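Local coordinates for protein BlEst2 (Bacillus licheniformis, PDB 6WPX) that probably hydrolyses ester bonds as a lipase or esterase of the alpha/beta-hydrolase clan, with a C-terminal domain that has autoinhibitory effects, at residues 342-347 with 351-356; 208-213 with 220-225; 216-221 with 315-320; 152-157 with 174-179; 437-442 with 467-472. All blocks are in the same frame, centred on the assembly; numbering follows the deposited sequence.

Interaction 1. Residues 342-347 with 351-356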
# COMPACT_ATOMS: atom_id res chain seq x y z
N ILE A 342 17.67 5.72 -10.46
CA ILE A 342 16.65 4.92 -11.14
C ILE A 342 16.44 3.64 -10.32
O ILE A 342 17.39 3.10 -9.75
CB ILE A 342 17.00 4.68 -12.65
CG1 ILE A 342 15.92 3.87 -13.41
CG2 ILE A 342 18.38 4.03 -12.82
CD1 ILE A 342 14.60 4.55 -13.70
N ALA A 343 15.19 3.21 -10.20
CA ALA A 343 14.86 1.99 -9.49
C ALA A 343 13.61 1.39 -10.09
O ALA A 343 12.83 2.11 -10.74
CB ALA A 343 14.68 2.26 -8.00
N LYS A 344 13.41 0.08 -9.91
CA LYS A 344 12.19 -0.54 -10.36
C LYS A 344 11.12 -0.14 -9.33
O LYS A 344 11.47 0.14 -8.18
CB LYS A 344 12.32 -2.08 -10.35
CG LYS A 344 13.21 -2.65 -11.43
CD LYS A 344 13.13 -4.17 -11.39
CE LYS A 344 14.01 -4.82 -12.42
NZ LYS A 344 13.89 -6.30 -12.38
N THR A 345 9.85 -0.11 -9.71
CA THR A 345 8.81 0.13 -8.71
C THR A 345 8.44 -1.24 -8.14
O THR A 345 8.86 -2.26 -8.69
CB THR A 345 7.65 0.95 -9.26
OG1 THR A 345 7.32 0.45 -10.54
CG2 THR A 345 7.98 2.42 -9.37
N ALA A 346 7.70 -1.28 -7.06
CA ALA A 346 7.44 -2.60 -6.45
C ALA A 346 5.97 -2.74 -6.08
O ALA A 346 5.25 -1.77 -6.21
CB ALA A 346 8.31 -2.71 -5.25
N ASP A 347 5.59 -3.93 -5.61
CA ASP A 347 4.21 -4.23 -5.13
C ASP A 347 3.16 -3.72 -6.13
O ASP A 347 3.17 -4.14 -7.28
CB ASP A 347 4.00 -3.86 -3.64
CG ASP A 347 4.23 -2.41 -3.16
OD1 ASP A 347 5.37 -2.06 -2.85
OD2 ASP A 347 3.25 -1.65 -3.09
N GLY A 351 6.48 -3.66 -12.10
CA GLY A 351 6.57 -3.62 -13.55
C GLY A 351 7.00 -2.29 -14.14
O GLY A 351 7.26 -2.21 -15.34
N GLY A 352 7.06 -1.25 -13.33
CA GLY A 352 7.45 0.08 -13.77
C GLY A 352 8.80 0.51 -13.24
O GLY A 352 9.53 -0.29 -12.64
N PHE A 353 9.13 1.78 -13.47
CA PHE A 353 10.39 2.39 -13.07
C PHE A 353 10.12 3.73 -12.44
O PHE A 353 9.09 4.35 -12.72
CB PHE A 353 11.34 2.54 -14.28
CG PHE A 353 11.70 1.20 -14.87
CD1 PHE A 353 10.91 0.63 -15.87
CD2 PHE A 353 12.76 0.46 -14.38
CE1 PHE A 353 11.21 -0.63 -16.39
CE2 PHE A 353 13.06 -0.81 -14.91
CZ PHE A 353 12.30 -1.33 -15.92
N VAL A 354 11.04 4.16 -11.62
CA VAL A 354 10.95 5.45 -10.95
C VAL A 354 12.32 6.10 -10.92
O VAL A 354 13.31 5.47 -10.56
CB VAL A 354 10.23 5.42 -9.55
CG1 VAL A 354 11.00 4.59 -8.50
CG2 VAL A 354 9.92 6.82 -9.04
N HIS A 355 12.36 7.35 -11.35
CA HIS A 355 13.54 8.20 -11.27
C HIS A 355 13.28 9.06 -10.05
O HIS A 355 12.24 9.74 -9.98
CB HIS A 355 13.67 9.10 -12.49
CG HIS A 355 13.71 8.37 -13.79
ND1 HIS A 355 14.89 8.15 -14.46
CD2 HIS A 355 12.69 7.87 -14.53
CE1 HIS A 355 14.57 7.53 -15.58
NE2 HIS A 355 13.25 7.32 -15.66
N SER A 356 14.19 9.02 -9.07
CA SER A 356 13.99 9.80 -7.86
C SER A 356 15.13 10.71 -7.52
O SER A 356 16.28 10.45 -7.88
CB SER A 356 13.71 8.90 -6.66
OG SER A 356 12.57 8.10 -6.90
O HOH W 1 9.13 -4.08 -10.63

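Interaction 2. Residues 208-213 with 220-225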
# COMPACT_ATOMS: atom_id res chain seq x y z
N ASN A 208 9.42 -1.03 9.80
CA ASN A 208 9.51 0.45 9.78
C ASN A 208 10.69 0.90 8.92
O ASN A 208 11.04 2.07 8.94
CB ASN A 208 9.66 1.02 11.19
CG ASN A 208 10.89 0.53 11.91
OD1 ASN A 208 11.84 0.05 11.31
ND2 ASN A 208 10.85 0.53 13.21
N LYS A 209 11.32 -0.03 8.20
CA LYS A 209 12.48 0.31 7.38
C LYS A 209 12.03 0.58 5.94
O LYS A 209 11.30 -0.21 5.38
CB LYS A 209 13.53 -0.83 7.43
CG LYS A 209 14.85 -0.46 6.75
CD LYS A 209 16.04 -1.30 7.23
CE LYS A 209 16.25 -2.54 6.39
NZ LYS A 209 17.56 -3.17 6.67
N ILE A 210 12.49 1.68 5.35
CA ILE A 210 12.11 1.94 3.96
C ILE A 210 13.30 1.56 3.06
O ILE A 210 14.36 1.20 3.57
CB ILE A 210 11.54 3.36 3.73
CG1 ILE A 210 12.64 4.47 3.86
CG2 ILE A 210 10.36 3.63 4.67
CD1 ILE A 210 12.29 5.80 3.01
N GLY A 211 13.11 1.64 1.74
CA GLY A 211 14.20 1.34 0.83
C GLY A 211 15.23 2.45 0.86
O GLY A 211 14.88 3.62 1.06
N GLY A 212 16.50 2.09 0.69
CA GLY A 212 17.58 3.07 0.62
C GLY A 212 17.50 3.83 -0.69
O GLY A 212 16.95 3.33 -1.67
N PHE A 213 18.04 5.06 -0.72
CA PHE A 213 18.06 5.84 -1.96
C PHE A 213 18.73 5.00 -3.07
O PHE A 213 19.82 4.47 -2.88
CB PHE A 213 18.76 7.21 -1.78
CG PHE A 213 18.71 8.08 -3.02
CD1 PHE A 213 17.50 8.63 -3.45
CD2 PHE A 213 19.86 8.35 -3.75
CE1 PHE A 213 17.45 9.41 -4.62
CE2 PHE A 213 19.81 9.15 -4.92
CZ PHE A 213 18.61 9.68 -5.34
N GLY A 220 8.19 4.15 -2.60
CA GLY A 220 7.10 3.68 -1.73
C GLY A 220 7.28 4.18 -0.30
O GLY A 220 6.34 4.61 0.29
N GLY A 221 8.51 4.09 0.21
CA GLY A 221 8.82 4.54 1.57
C GLY A 221 8.59 6.03 1.81
O GLY A 221 7.93 6.40 2.77
N VAL A 222 9.12 6.88 0.93
CA VAL A 222 8.98 8.34 1.09
C VAL A 222 7.54 8.76 0.78
O VAL A 222 7.06 9.70 1.38
CB VAL A 222 10.05 9.18 0.33
CG1 VAL A 222 11.47 8.81 0.79
CG2 VAL A 222 9.92 9.03 -1.16
N TYR A 223 6.85 8.05 -0.11
CA TYR A 223 5.43 8.32 -0.36
C TYR A 223 4.65 8.01 0.93
O TYR A 223 3.90 8.84 1.43
CB TYR A 223 4.88 7.48 -1.52
CG TYR A 223 3.49 7.94 -1.91
CD1 TYR A 223 3.30 9.04 -2.75
CD2 TYR A 223 2.36 7.32 -1.38
CE1 TYR A 223 2.03 9.51 -3.05
CE2 TYR A 223 1.08 7.76 -1.71
CZ TYR A 223 0.92 8.86 -2.52
OH TYR A 223 -0.35 9.27 -2.82
N LEU A 224 4.85 6.81 1.48
CA LEU A 224 4.13 6.42 2.68
C LEU A 224 4.58 7.18 3.94
O LEU A 224 3.79 7.29 4.87
CB LEU A 224 4.17 4.90 2.89
CG LEU A 224 3.48 4.07 1.83
CD1 LEU A 224 3.66 2.61 2.13
CD2 LEU A 224 1.97 4.39 1.71
N ASN A 225 5.79 7.78 3.92
CA ASN A 225 6.29 8.64 5.01
C ASN A 225 5.36 9.83 5.22
O ASN A 225 5.33 10.38 6.31
CB ASN A 225 7.70 9.17 4.71
CG ASN A 225 8.78 8.25 5.17
OD1 ASN A 225 8.52 7.22 5.78
ND2 ASN A 225 10.00 8.57 4.83

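Interaction 3. Residues 216-221 with 315-320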
# COMPACT_ATOMS: atom_id res chain seq x y z
N ALA A 216 14.37 -0.27 -4.77
CA ALA A 216 12.95 -0.47 -5.11
C ALA A 216 11.92 0.02 -4.07
O ALA A 216 10.75 0.14 -4.43
CB ALA A 216 12.69 -1.93 -5.43
N LEU A 217 12.29 0.23 -2.81
CA LEU A 217 11.28 0.68 -1.83
C LEU A 217 11.54 2.10 -1.33
O LEU A 217 10.97 2.53 -0.32
CB LEU A 217 11.14 -0.32 -0.66
CG LEU A 217 10.60 -1.73 -1.00
CD1 LEU A 217 10.91 -2.73 0.14
CD2 LEU A 217 9.10 -1.71 -1.25
N PHE A 218 12.40 2.84 -2.03
CA PHE A 218 12.66 4.25 -1.69
C PHE A 218 11.39 5.07 -1.98
O PHE A 218 10.88 5.68 -1.07
CB PHE A 218 13.84 4.85 -2.45
CG PHE A 218 14.11 6.26 -2.02
CD1 PHE A 218 14.56 6.54 -0.74
CD2 PHE A 218 13.84 7.33 -2.86
CE1 PHE A 218 14.79 7.84 -0.34
CE2 PHE A 218 14.08 8.63 -2.46
CZ PHE A 218 14.54 8.88 -1.20
N PHE A 219 10.92 5.06 -3.23
CA PHE A 219 9.69 5.81 -3.61
C PHE A 219 8.53 5.43 -2.68
O PHE A 219 7.98 6.31 -2.11
CB PHE A 219 9.27 5.64 -5.06
CG PHE A 219 7.82 6.01 -5.27
CD1 PHE A 219 7.42 7.33 -5.18
CD2 PHE A 219 6.86 5.05 -5.48
CE1 PHE A 219 6.09 7.67 -5.32
CE2 PHE A 219 5.53 5.39 -5.64
CZ PHE A 219 5.14 6.71 -5.55
N GLY A 220 8.19 4.15 -2.60
CA GLY A 220 7.10 3.68 -1.73
C GLY A 220 7.28 4.18 -0.30
O GLY A 220 6.34 4.61 0.29
N GLY A 221 8.51 4.09 0.21
CA GLY A 221 8.82 4.54 1.57
C GLY A 221 8.59 6.03 1.81
O GLY A 221 7.93 6.40 2.77
N THR A 315 11.09 15.42 -2.17
CA THR A 315 11.49 14.20 -2.86
C THR A 315 10.72 14.33 -4.16
O THR A 315 9.58 14.82 -4.15
CB THR A 315 11.33 12.90 -2.07
OG1 THR A 315 9.96 12.49 -2.04
CG2 THR A 315 11.95 12.96 -0.65
N VAL A 316 11.37 14.02 -5.27
CA VAL A 316 10.85 14.24 -6.62
C VAL A 316 10.93 12.92 -7.36
O VAL A 316 12.00 12.32 -7.43
CB VAL A 316 11.64 15.38 -7.33
CG1 VAL A 316 11.04 15.71 -8.70
CG2 VAL A 316 11.71 16.63 -6.47
N HIS A 317 9.79 12.45 -7.85
CA HIS A 317 9.70 11.15 -8.49
C HIS A 317 9.03 11.22 -9.83
O HIS A 317 7.93 11.76 -9.93
CB HIS A 317 8.93 10.16 -7.59
CG HIS A 317 9.39 10.20 -6.18
ND1 HIS A 317 10.42 9.41 -5.74
CD2 HIS A 317 8.98 10.99 -5.16
CE1 HIS A 317 10.62 9.74 -4.47
NE2 HIS A 317 9.77 10.68 -4.08
N TRP A 318 9.65 10.60 -10.83
CA TRP A 318 9.02 10.47 -12.14
C TRP A 318 8.86 8.96 -12.37
O TRP A 318 9.83 8.26 -12.65
CB TRP A 318 9.86 11.14 -13.25
CG TRP A 318 9.18 11.14 -14.59
CD1 TRP A 318 9.20 10.14 -15.52
CD2 TRP A 318 8.37 12.19 -15.15
NE1 TRP A 318 8.47 10.51 -16.63
CE2 TRP A 318 7.93 11.76 -16.42
CE3 TRP A 318 7.94 13.45 -14.67
CZ2 TRP A 318 7.14 12.56 -17.25
CZ3 TRP A 318 7.12 14.23 -15.49
CH2 TRP A 318 6.76 13.80 -16.77
N LEU A 319 7.63 8.46 -12.20
CA LEU A 319 7.33 7.04 -12.43
C LEU A 319 6.98 6.88 -13.87
O LEU A 319 6.26 7.70 -14.42
CB LEU A 319 6.16 6.55 -11.57
CG LEU A 319 6.41 6.39 -10.06
CD1 LEU A 319 6.30 7.75 -9.34
CD2 LEU A 319 5.44 5.40 -9.47
N SER A 320 7.54 5.84 -14.51
CA SER A 320 7.34 5.57 -15.94
C SER A 320 7.28 4.06 -16.20
O SER A 320 7.69 3.28 -15.35
CB SER A 320 8.50 6.17 -16.74
OG SER A 320 8.36 5.93 -18.13

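Interaction 4. Residues 152-157 with 174-179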
# COMPACT_ATOMS: atom_id res chain seq x y z
N GLN A 152 -2.23 2.85 0.77
CA GLN A 152 -2.33 4.21 0.19
C GLN A 152 -1.70 4.23 -1.21
O GLN A 152 -2.05 5.06 -2.05
CB GLN A 152 -1.72 5.29 1.09
CG GLN A 152 -2.43 5.44 2.47
CD GLN A 152 -1.74 4.60 3.54
OE1 GLN A 152 -1.13 3.55 3.26
NE2 GLN A 152 -1.87 5.03 4.80
N LEU A 153 -0.79 3.28 -1.48
CA LEU A 153 -0.18 3.12 -2.80
C LEU A 153 -1.20 2.53 -3.77
O LEU A 153 -1.22 2.92 -4.94
CB LEU A 153 1.08 2.26 -2.70
CG LEU A 153 2.27 2.97 -2.03
CD1 LEU A 153 3.38 1.96 -1.71
CD2 LEU A 153 2.81 4.12 -2.95
N ALA A 154 -2.09 1.62 -3.28
CA ALA A 154 -3.18 1.12 -4.12
C ALA A 154 -4.15 2.28 -4.39
O ALA A 154 -4.62 2.39 -5.51
CB ALA A 154 -3.90 -0.05 -3.45
N ASP A 155 -4.41 3.16 -3.38
CA ASP A 155 -5.27 4.33 -3.57
C ASP A 155 -4.70 5.21 -4.66
O ASP A 155 -5.44 5.70 -5.51
CB ASP A 155 -5.39 5.17 -2.30
CG ASP A 155 -6.07 4.45 -1.17
OD1 ASP A 155 -6.63 3.37 -1.42
OD2 ASP A 155 -6.09 4.99 -0.05
N LEU A 156 -3.37 5.38 -4.63
CA LEU A 156 -2.63 6.15 -5.63
C LEU A 156 -2.79 5.54 -7.02
O LEU A 156 -3.12 6.27 -7.95
CB LEU A 156 -1.13 6.30 -5.25
CG LEU A 156 -0.23 6.98 -6.28
CD1 LEU A 156 -0.62 8.46 -6.50
CD2 LEU A 156 1.25 6.87 -5.87
N ALA A 157 -2.56 4.21 -7.15
CA ALA A 157 -2.67 3.48 -8.42
C ALA A 157 -4.06 3.63 -9.09
O ALA A 157 -4.16 3.58 -10.31
CB ALA A 157 -2.40 2.00 -8.19
N ASP A 174 -8.24 -7.29 -9.74
CA ASP A 174 -9.08 -7.47 -8.58
C ASP A 174 -8.30 -7.41 -7.27
O ASP A 174 -8.86 -6.91 -6.30
CB ASP A 174 -9.81 -8.80 -8.68
CG ASP A 174 -10.94 -8.84 -9.69
OD1 ASP A 174 -11.24 -7.80 -10.31
OD2 ASP A 174 -11.58 -9.91 -9.81
N ALA A 175 -7.04 -7.93 -7.24
CA ALA A 175 -6.21 -7.95 -6.03
C ALA A 175 -5.80 -6.58 -5.60
O ALA A 175 -6.08 -6.23 -4.45
CB ALA A 175 -4.99 -8.85 -6.21
N VAL A 176 -5.23 -5.76 -6.51
CA VAL A 176 -4.81 -4.37 -6.21
C VAL A 176 -6.02 -3.51 -5.82
O VAL A 176 -5.94 -2.73 -4.88
CB VAL A 176 -3.97 -3.73 -7.37
CG1 VAL A 176 -3.47 -2.33 -6.98
CG2 VAL A 176 -2.78 -4.63 -7.75
N TYR A 177 -7.13 -3.66 -6.55
CA TYR A 177 -8.41 -2.99 -6.31
C TYR A 177 -8.87 -3.24 -4.88
O TYR A 177 -9.34 -2.31 -4.24
CB TYR A 177 -9.46 -3.57 -7.26
CG TYR A 177 -10.81 -2.90 -7.21
CD1 TYR A 177 -11.82 -3.38 -6.38
CD2 TYR A 177 -11.10 -1.84 -8.06
CE1 TYR A 177 -13.09 -2.79 -6.38
CE2 TYR A 177 -12.36 -1.24 -8.06
CZ TYR A 177 -13.35 -1.73 -7.24
OH TYR A 177 -14.58 -1.12 -7.31
N SER A 178 -8.79 -4.52 -4.42
CA SER A 178 -9.24 -4.90 -3.08
C SER A 178 -8.36 -4.32 -1.98
O SER A 178 -8.76 -4.35 -0.82
CB SER A 178 -9.36 -6.42 -2.94
OG SER A 178 -8.09 -7.06 -2.84
N LEU A 179 -7.17 -3.80 -2.33
CA LEU A 179 -6.22 -3.20 -1.39
C LEU A 179 -6.45 -1.70 -1.14
O LEU A 179 -5.81 -1.13 -0.25
CB LEU A 179 -4.78 -3.46 -1.83
CG LEU A 179 -4.33 -4.95 -1.79
CD1 LEU A 179 -2.97 -5.10 -2.39
CD2 LEU A 179 -4.35 -5.48 -0.37

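Interaction 5. Residues 437-442 with 467-472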
# COMPACT_ATOMS: atom_id res chain seq x y z
N ASN A 437 -19.64 20.84 -1.04
CA ASN A 437 -20.87 20.74 -1.83
C ASN A 437 -20.72 19.94 -3.12
O ASN A 437 -21.62 19.15 -3.45
CB ASN A 437 -21.42 22.14 -2.15
CG ASN A 437 -22.05 22.86 -0.98
OD1 ASN A 437 -22.99 22.37 -0.33
ND2 ASN A 437 -21.59 24.08 -0.72
N SER A 438 -19.60 20.13 -3.84
CA SER A 438 -19.30 19.46 -5.11
C SER A 438 -19.10 17.95 -4.99
O SER A 438 -19.32 17.23 -5.97
CB SER A 438 -18.09 20.10 -5.79
OG SER A 438 -16.89 19.93 -5.05
N LEU A 439 -18.69 17.47 -3.80
CA LEU A 439 -18.39 16.06 -3.55
C LEU A 439 -19.61 15.22 -3.14
O LEU A 439 -19.99 15.19 -1.96
CB LEU A 439 -17.23 15.90 -2.54
CG LEU A 439 -15.85 16.49 -2.92
CD1 LEU A 439 -14.85 16.33 -1.80
CD2 LEU A 439 -15.30 15.85 -4.16
N SER A 440 -20.22 14.53 -4.13
CA SER A 440 -21.38 13.65 -3.96
C SER A 440 -20.98 12.17 -4.02
O SER A 440 -20.24 11.77 -4.93
CB SER A 440 -22.45 13.95 -5.00
OG SER A 440 -22.92 15.28 -4.89
N PHE A 441 -21.46 11.35 -3.06
CA PHE A 441 -21.14 9.91 -2.99
C PHE A 441 -22.41 9.08 -2.76
O PHE A 441 -22.44 8.21 -1.89
CB PHE A 441 -20.08 9.63 -1.90
CG PHE A 441 -18.82 10.45 -2.06
CD1 PHE A 441 -17.81 10.04 -2.92
CD2 PHE A 441 -18.67 11.65 -1.38
CE1 PHE A 441 -16.68 10.83 -3.10
CE2 PHE A 441 -17.52 12.43 -1.55
CZ PHE A 441 -16.54 12.02 -2.42
N LYS A 442 -23.46 9.38 -3.54
CA LYS A 442 -24.75 8.71 -3.42
C LYS A 442 -24.75 7.30 -4.00
O LYS A 442 -25.29 6.38 -3.38
CB LYS A 442 -25.88 9.57 -4.01
N ILE A 467 -4.48 16.00 -2.91
CA ILE A 467 -5.03 15.09 -1.91
C ILE A 467 -5.78 14.01 -2.63
O ILE A 467 -6.59 14.31 -3.50
CB ILE A 467 -5.94 15.86 -0.90
CG1 ILE A 467 -5.12 16.98 -0.19
CG2 ILE A 467 -6.61 14.88 0.14
CD1 ILE A 467 -5.90 17.89 0.70
N ILE A 468 -5.51 12.75 -2.27
CA ILE A 468 -6.21 11.60 -2.81
C ILE A 468 -7.06 10.95 -1.71
O ILE A 468 -6.54 10.60 -0.65
CB ILE A 468 -5.24 10.58 -3.47
CG1 ILE A 468 -4.63 11.20 -4.75
CG2 ILE A 468 -5.96 9.22 -3.77
CD1 ILE A 468 -3.53 10.43 -5.29
N ARG A 469 -8.35 10.80 -1.97
CA ARG A 469 -9.29 10.16 -1.06
C ARG A 469 -9.83 8.89 -1.72
O ARG A 469 -10.15 8.89 -2.91
CB ARG A 469 -10.45 11.10 -0.70
CG ARG A 469 -10.02 12.35 0.06
CD ARG A 469 -11.19 13.28 0.27
NE ARG A 469 -12.17 12.73 1.21
CZ ARG A 469 -13.36 13.26 1.45
NH1 ARG A 469 -13.75 14.35 0.81
NH2 ARG A 469 -14.18 12.69 2.33
N SER A 470 -9.92 7.83 -0.93
CA SER A 470 -10.41 6.52 -1.29
C SER A 470 -11.66 6.24 -0.49
O SER A 470 -11.60 6.18 0.73
CB SER A 470 -9.35 5.46 -0.98
OG SER A 470 -9.80 4.17 -1.37
N ILE A 471 -12.79 6.11 -1.17
CA ILE A 471 -14.09 5.93 -0.50
C ILE A 471 -14.87 4.79 -1.09
O ILE A 471 -15.11 4.77 -2.29
CB ILE A 471 -14.94 7.26 -0.51
CG1 ILE A 471 -14.13 8.46 0.05
CG2 ILE A 471 -16.29 7.09 0.24
CD1 ILE A 471 -14.66 9.82 -0.25
N TYR A 472 -15.32 3.86 -0.24
CA TYR A 472 -16.18 2.79 -0.73
C TYR A 472 -17.59 3.14 -0.29
O TYR A 472 -17.78 3.54 0.86
CB TYR A 472 -15.76 1.41 -0.20
CG TYR A 472 -16.69 0.31 -0.66
CD1 TYR A 472 -16.69 -0.13 -1.98
CD2 TYR A 472 -17.62 -0.26 0.21
CE1 TYR A 472 -17.56 -1.13 -2.41
CE2 TYR A 472 -18.48 -1.28 -0.20
CZ TYR A 472 -18.44 -1.71 -1.52
OH TYR A 472 -19.31 -2.69 -1.94

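Interaction 1. Residues 342-347 with 351-356
The His355 imidazole carries a methyl of Ile342 over the centre of one face: CD1 lies 3.6 Å from the ring centroid, 11° off the normal, a CH-pi contact. The Phe353 ring is met obliquely by Lys344, whose CG stands 3.9 Å from CE2. Both pairs belong to an antiparallel beta hairpin, in which strand 341-344 borders a five-stranded sheet beside strand 353-360. With CG1 of Ile342 anti to the backbone N (chi1 -178°), CD1 is carried alongside and over the imidazole. Ala343 and Val354 form the hydrogen-bonded pair: Ala343 N to Val354 O is 3.0 Å and Val354 N to Ala343 O is 2.9 Å. Their side chains lie on the other face, where branched Val354 also packs on Phe219 of helix 218-224. Beyond the strand, Thr345 serves two chemistries: its CG2 rests 3.8 Å from Val354 CB, while its buried hydroxyl bonds to Phe349 O in the turn. Glycine suits position 352, where the threonine OG1 crowds the chain. Thr345 N donates to Gly352 O at 3.0 Å, from well above the carbonyl plane. A water spans the turn, donating to Thr345 O at 2.7 Å and accepting from Gly351 N at 3.1 Å.

Interaction 2. Residues 208-213 with 220-225
Ile210 presses its branched carbon straight onto the bare backbone of Gly221, and this is the tight part of the contact: CG2 lies 3.6 Å from Gly221 CA, and CB 3.7 Å from the same atom. Glycine suits the helix surface here, because Ile210 fills the position a side chain would take and the two CA atoms come within 4.8 Å. The isoleucine holds CG1 between its backbone N and carbonyl carbon (chi1 70°), which directs CG1 toward the helix, and CD1 reaches Val222, meeting its CG1 at 3.8 Å; the two side chains cross at about a right angle. Val222 is buried and also touches Thr315 and His317 of strand 313-320. Packing slackens toward the solvent side, where the exposed Asn225 brings ND2 no nearer than 4.0 Å to Ile210 CD1. Ile210 thus carries the contact of loop 208-213 with residues 220-225, while Gly211 and Phe213 hold the loop to the start of the helix. Gly221 O accepts from Asn225 N at 2.8 Å and from Asn230 ND2, which also bonds weakly to Asn225 OD1. The adhesion of Ile210 to Gly221, Val222 and Asn225 therefore rests on van der Waals and hydrophobic contact.

Interaction 3. Residues 216-221 with 315-320
Phe219 drives its ring from helix 218-224 against His317 and Leu319, joining the alpha/beta part of the chain to the five-stranded antiparallel sheet that contains strand 313-320. The side chain leaves the helix with CG trans to the backbone N (chi1 161°), which aims it at the sheet. Its CB already touches the histidine, 4.0 Å from ND1. Next comes CD1, poised over one face of the imidazole near its rim and 3.6 Å from His317 CG; the edge of the phenyl ring thus meets the face of His317 in a T-shaped pair, with centroids 5.1 Å apart and planes at 64°. Farther out, CE1 and CZ lie against Leu319, whose CD1 makes a CH-pi contact with the ring, 4.2 Å from the centroid. On the same side of the ring, CE2 meets the other leucine methyl, Leu319 CD2, at 3.8 Å. A flat hydrocarbon suits this buried slot, since it offers an edge to the imidazole and a face to the leucine at once. Phe218 approaches His317 at the imidazole edge, CE2 standing 4.2 Å from CE1. Bonds at both nitrogens restrain the rotation of the histidine ring: ND1 is hydrogen-bonded to Ser356 OG of the adjacent strand, and NE2 is hydrogen-bonded to Thr315 OG1 at 2.7 Å.

Interaction 4. Residues 152-157 with 174-179
Ala154 sets its methyl against residues 176-179, and through it two short helices of the alpha/beta-hydrolase part pack together. Both lie in the excursion between strands 138-144 and 201-205 of the mixed sheet, with helix 163-169 between them. In the first shell CB of Ala154 lies 3.7 Å from Val176 O, 3.9 Å from Leu179 CB and 4.2 Å from Val176 CG1. Alanine suits the spot: its single methyl fits between the backbone and the base of two larger side chains, and lets the CA atoms of Ala154 and Leu179 come to 5.9 Å. Leu179 does its touching with CB. Val176, beta-branched and buried, adds a methyl at the margin. The next shell holds the two segments in place. Ser151 ties them together, its hydroxyl bonded to Ala154 N while its backbone pairs with that of Leu179. Asp155, the next residue after Ala154, is hydrogen-bonded to Thr181 and weakly to Ser470 in the C-terminal region. Val176 O, brushed by the alanine methyl, accepts from Leu179 N at 3.0 Å. Ser178, one residue before Leu179, folds its hydroxyl back onto its own segment (chi1 74°), OG donating to Ala175 O at 2.7 Å, 20° out of the carbonyl plane.

Interaction 5. Residues 437-442 with 467-472
Leu439 and Phe441 make a side-chain packing contact with Arg469 and Ile471, laying the connection after helix 432-438 over one face of strand 462-473. The backbones stay well apart, Phe441 CA and Ile471 CA being 8.5 Å from each other, so long side chains must bridge the gap. Ile471 sends CD1 over one face of the Phe441 ring, 3.9 Å from the centroid and 24° off the normal, a CH-pi contact in which CZ and CE1 of the ring both lie 3.6 Å from Ile471 CD1. The isoleucine CG1 sits beside the backbone N and points away from the carbonyl carbon (chi1 -53°), lifting that methyl off the strand toward the phenyl face. The same methyl also rests over the guanidinium of Arg469, 3.7 Å above its plane and offset toward the rim. Leu439 comes to this group at its edge instead, CD1 lying 3.5 Å from NH1. Strand 462-473 belongs to an antiparallel sheet in the C-terminal part of the chain, and alternation along it divides the chemistry: Arg469 and Ile471 face the 437-442 segment, while Ser470 points the other way, its hydroxyl bonded to Gly182 N of helix 181-191. Arginine suits the partly exposed border because its flat group can lie against hydrocarbon while keeping its charge engaged: the chain bends at chi3 (69°) and NH2 forms a salt bridge with Glu481. Phe441 is further placed by Tyr447 of strand 445-456, the two rings meeting edge-to-face.

How the interactions relate
Interactions 3 and 4 are buried, whereas interactions 1, 2 and 5 reach the surface. Interactions 2 and 3 use different residues of helix 218-224: a loop packs on some, the C-terminal sheet on others. That sheet links interaction 3 to interaction 1, strands 313-320 and 353-360 being neighbours. Interaction 4 touches interactions 2 and 3, as Leu153 and Leu156 meet Tyr223 and Phe219, and it adjoins interaction 5 where Leu156 packs on Ile468. The centres of interactions 1 and 5 lie about 29 Å apart. Chemistry follows place: backbone hydrogen bonds close the hairpin at the sheet edge, aromatic stacking fills the inter-domain core, small residues bring helices or loops close, and interaction 5 adds a charged group.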